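Local structure of extracellular solute-binding protein (Bordetella parapertussis, 3PU5) at residues P58-A64 / M244-G250. The protein probably captures a small solute, perhaps a polyamine, outside the cytoplasmic membrane and hands it to an ABC-type importer. Residues are numbered along the deposited sequence.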
ATOM      1  N   PRO A  58     -26.612   0.176  -9.287  1.00 25.58           N
ATOM      2  CA  PRO A  58     -25.510  -0.487  -8.581  1.00 24.73           C
ATOM      3  C   PRO A  58     -25.792  -0.516  -7.087  1.00 24.32           C
ATOM      4  O   PRO A  58     -26.475   0.373  -6.582  1.00 22.38           O
ATOM      5  CB  PRO A  58     -24.302   0.428  -8.846  1.00 21.04           C
ATOM      6  CG  PRO A  58     -24.737   1.414  -9.848  1.00 21.43           C
ATOM      7  CD  PRO A  58     -26.226   1.509  -9.777  1.00 22.59           C
ATOM      8  N   PRO A  59     -25.255  -1.516  -6.379  1.00 26.11           N
ATOM      9  CA  PRO A  59     -25.457  -1.577  -4.930  1.00 27.02           C
ATOM     10  C   PRO A  59     -24.555  -0.561  -4.217  1.00 25.12           C
ATOM     11  O   PRO A  59     -24.901  -0.063  -3.135  1.00 24.81           O
ATOM     12  CB  PRO A  59     -25.029  -3.002  -4.590  1.00 26.57           C
ATOM     13  CG  PRO A  59     -23.995  -3.337  -5.624  1.00 25.62           C
ATOM     14  CD  PRO A  59     -24.278  -2.509  -6.854  1.00 26.11           C
ATOM     15  N   TYR A  60     -23.419  -0.241  -4.833  1.00 20.69           N
ATOM     16  CA  TYR A  60     -22.454   0.662  -4.223  1.00 17.76           C
ATOM     17  C   TYR A  60     -22.209   1.910  -5.063  1.00 14.89           C
ATOM     18  O   TYR A  60     -22.239   1.864  -6.295  1.00 15.30           O
ATOM     19  CB  TYR A  60     -21.126  -0.057  -3.944  1.00 17.69           C
ATOM     20  CG  TYR A  60     -21.293  -1.405  -3.278  1.00 19.54           C
ATOM     21  CD1 TYR A  60     -22.246  -1.598  -2.281  1.00 21.35           C
ATOM     22  CD2 TYR A  60     -20.508  -2.486  -3.651  1.00 19.64           C
ATOM     23  CE1 TYR A  60     -22.415  -2.835  -1.674  1.00 24.05           C
ATOM     24  CE2 TYR A  60     -20.662  -3.728  -3.044  1.00 22.64           C
ATOM     25  CZ  TYR A  60     -21.619  -3.897  -2.058  1.00 21.70           C
ATOM     26  OH  TYR A  60     -21.783  -5.132  -1.453  1.00 26.08           O
ATOM     27  N   ASP A  61     -21.947   3.019  -4.379  1.00 13.60           N
ATOM     28  CA  ASP A  61     -21.676   4.301  -5.029  1.00 13.58           C
ATOM     29  C   ASP A  61     -20.176   4.608  -5.123  1.00 12.97           C
ATOM     30  O   ASP A  61     -19.722   5.293  -6.047  1.00 11.03           O
ATOM     31  CB  ASP A  61     -22.384   5.412  -4.260  1.00 11.43           C
ATOM     32  CG  ASP A  61     -23.862   5.133  -4.094  1.00 14.69           C
ATOM     33  OD1 ASP A  61     -24.292   4.827  -2.960  1.00 11.90           O
ATOM     34  OD2 ASP A  61     -24.574   5.182  -5.114  1.00 13.34           O
ATOM     35  N   VAL A  62     -19.417   4.115  -4.151  1.00 11.95           N
ATOM     36  CA  VAL A  62     -17.974   4.343  -4.121  1.00 10.82           C
ATOM     37  C   VAL A  62     -17.253   3.015  -3.987  1.00  9.95           C
ATOM     38  O   VAL A  62     -17.510   2.243  -3.059  1.00 10.72           O
ATOM     39  CB  VAL A  62     -17.551   5.298  -2.981  1.00  9.10           C
ATOM     40  CG1 VAL A  62     -16.012   5.396  -2.893  1.00  9.03           C
ATOM     41  CG2 VAL A  62     -18.157   6.680  -3.202  1.00  8.73           C
ATOM     42  N   ALA A  63     -16.378   2.741  -4.947  1.00 10.26           N
ATOM     43  CA  ALA A  63     -15.570   1.538  -4.924  1.00  9.41           C
ATOM     44  C   ALA A  63     -14.286   1.870  -4.206  1.00 11.11           C
ATOM     45  O   ALA A  63     -13.537   2.739  -4.643  1.00 10.22           O
ATOM     46  CB  ALA A  63     -15.279   1.063  -6.335  1.00  8.44           C
ATOM     47  N   ALA A  64     -14.039   1.192  -3.092  1.00  9.32           N
ATOM     48  CA  ALA A  64     -12.843   1.460  -2.317  1.00 11.15           C
ATOM     49  C   ALA A  64     -12.250   0.148  -1.847  1.00 12.38           C
ATOM     50  O   ALA A  64     -12.730  -0.447  -0.874  1.00 18.07           O
ATOM     51  CB  ALA A  64     -13.180   2.365  -1.126  1.00  9.19           C
HETATM   52  N   MSE A 244      -9.636   4.371  -4.542  1.00  7.99           N
HETATM   53  CA  MSE A 244     -10.992   4.880  -4.450  1.00  8.72           C
HETATM   54  C   MSE A 244     -11.488   5.337  -5.821  1.00  9.49           C
HETATM   55  O   MSE A 244     -10.763   5.982  -6.570  1.00  8.31           O
HETATM   56  CB  MSE A 244     -11.077   6.041  -3.461  1.00  7.64           C
HETATM   57  CG  MSE A 244     -12.514   6.465  -3.165  1.00 10.63           C
HETATM   58 SE   MSE A 244     -12.628   7.780  -1.686  1.00 19.98          SE
HETATM   59  CE  MSE A 244     -12.284   6.597  -0.160  1.00 11.34           C
ATOM     60  N   ALA A 245     -12.738   5.017  -6.127  1.00  8.90           N
ATOM     61  CA  ALA A 245     -13.338   5.362  -7.406  1.00 10.85           C
ATOM     62  C   ALA A 245     -14.854   5.511  -7.293  1.00 12.71           C
ATOM     63  O   ALA A 245     -15.495   4.896  -6.430  1.00  9.49           O
ATOM     64  CB  ALA A 245     -12.988   4.303  -8.468  1.00  9.40           C
ATOM     65  N   VAL A 246     -15.412   6.315  -8.194  1.00 12.82           N
ATOM     66  CA  VAL A 246     -16.853   6.485  -8.316  1.00 12.83           C
ATOM     67  C   VAL A 246     -17.445   5.418  -9.241  1.00 12.96           C
ATOM     68  O   VAL A 246     -17.011   5.270 -10.383  1.00 13.55           O
ATOM     69  CB  VAL A 246     -17.193   7.873  -8.890  1.00 10.95           C
ATOM     70  CG1 VAL A 246     -18.705   8.020  -9.066  1.00 12.06           C
ATOM     71  CG2 VAL A 246     -16.646   8.974  -7.985  1.00 11.78           C
ATOM     72  N   VAL A 247     -18.446   4.690  -8.746  1.00 11.93           N
ATOM     73  CA  VAL A 247     -19.121   3.639  -9.515  1.00 13.79           C
ATOM     74  C   VAL A 247     -20.113   4.194 -10.544  1.00 14.09           C
ATOM     75  O   VAL A 247     -21.064   4.895 -10.183  1.00 12.68           O
ATOM     76  CB  VAL A 247     -19.876   2.679  -8.569  1.00 15.82           C
ATOM     77  CG1 VAL A 247     -20.738   1.699  -9.364  1.00 15.14           C
ATOM     78  CG2 VAL A 247     -18.884   1.953  -7.646  1.00 11.93           C
ATOM     79  N   LYS A 248     -19.883   3.892 -11.820  1.00 12.63           N
ATOM     80  CA  LYS A 248     -20.766   4.363 -12.891  1.00 14.24           C
ATOM     81  C   LYS A 248     -22.213   3.995 -12.606  1.00 14.57           C
ATOM     82  O   LYS A 248     -22.510   2.840 -12.324  1.00 13.29           O
ATOM     83  CB  LYS A 248     -20.379   3.736 -14.235  1.00 17.88           C
ATOM     84  CG  LYS A 248     -19.357   4.492 -15.053  1.00 17.93           C
ATOM     85  CD  LYS A 248     -19.288   3.896 -16.463  1.00 18.42           C
ATOM     86  CE  LYS A 248     -17.976   4.244 -17.157  1.00 19.50           C
ATOM     87  NZ  LYS A 248     -17.878   3.589 -18.501  1.00 22.80           N
ATOM     88  N   GLY A 249     -23.113   4.973 -12.687  1.00 15.92           N
ATOM     89  CA  GLY A 249     -24.537   4.713 -12.540  1.00 15.28           C
ATOM     90  C   GLY A 249     -25.046   4.770 -11.112  1.00 18.32           C
ATOM     91  O   GLY A 249     -26.236   4.597 -10.871  1.00 17.01           O
ATOM     92  N   GLY A 250     -24.148   4.994 -10.156  1.00 16.14           N
ATOM     93  CA  GLY A 250     -24.555   5.180  -8.773  1.00 16.33           C
ATOM     94  C   GLY A 250     -24.934   6.636  -8.549  1.00 16.66           C
ATOM     95  O   GLY A 250     -25.193   7.363  -9.508  1.00 16.23           O
TER
HETATM   96  O   HOH W   1     -21.759   6.504  -7.975  1.00 14.37           O
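In one lobe of this periplasmic-binding-protein fold, strand 62-65, which comes early in the chain, runs antiparallel to the end of strand 238-246, a pairing typical of type II binding proteins, in which a late strand returns to the first lobe. Ala63 and Ala245 form a hydrogen-bonded pair, Ala63 N to Ala245 O and Ala245 N to Ala63 O, both 2.8 Å, and Val247 N extends the pattern to Asp61 O at 3.0 Å.

Val247 and Pro58 have the most surface covered. The branched side chain of Val247 packs against residues 58-61 and Ala63: its CG1 lies 3.8 Å from Pro58 CB, its CG2 3.9 Å from Ala63 CB, and its CB 3.4 Å from Tyr60 O. The small methyl of Ala63 suits this close fit. Val247 also opens a type II beta turn, Val247 to Gly250, closed by Gly250 N to Val247 O (3.1 Å). Gly249, with a positive phi of 88°, suits the third position, where a side chain would strain against the preceding carbonyl. The compact ring of Pro58 lies against this turn, its CD 3.3 Å from Gly249 O.

Asp61 joins neighbouring parts: OD1 accepts from Tyr9 N on strand 7-12, OD2 from Lys251 N. A side chain on Gly250 would strike that carboxylate, since Gly250 CA already sits 3.7 Å from Asp61 OD2.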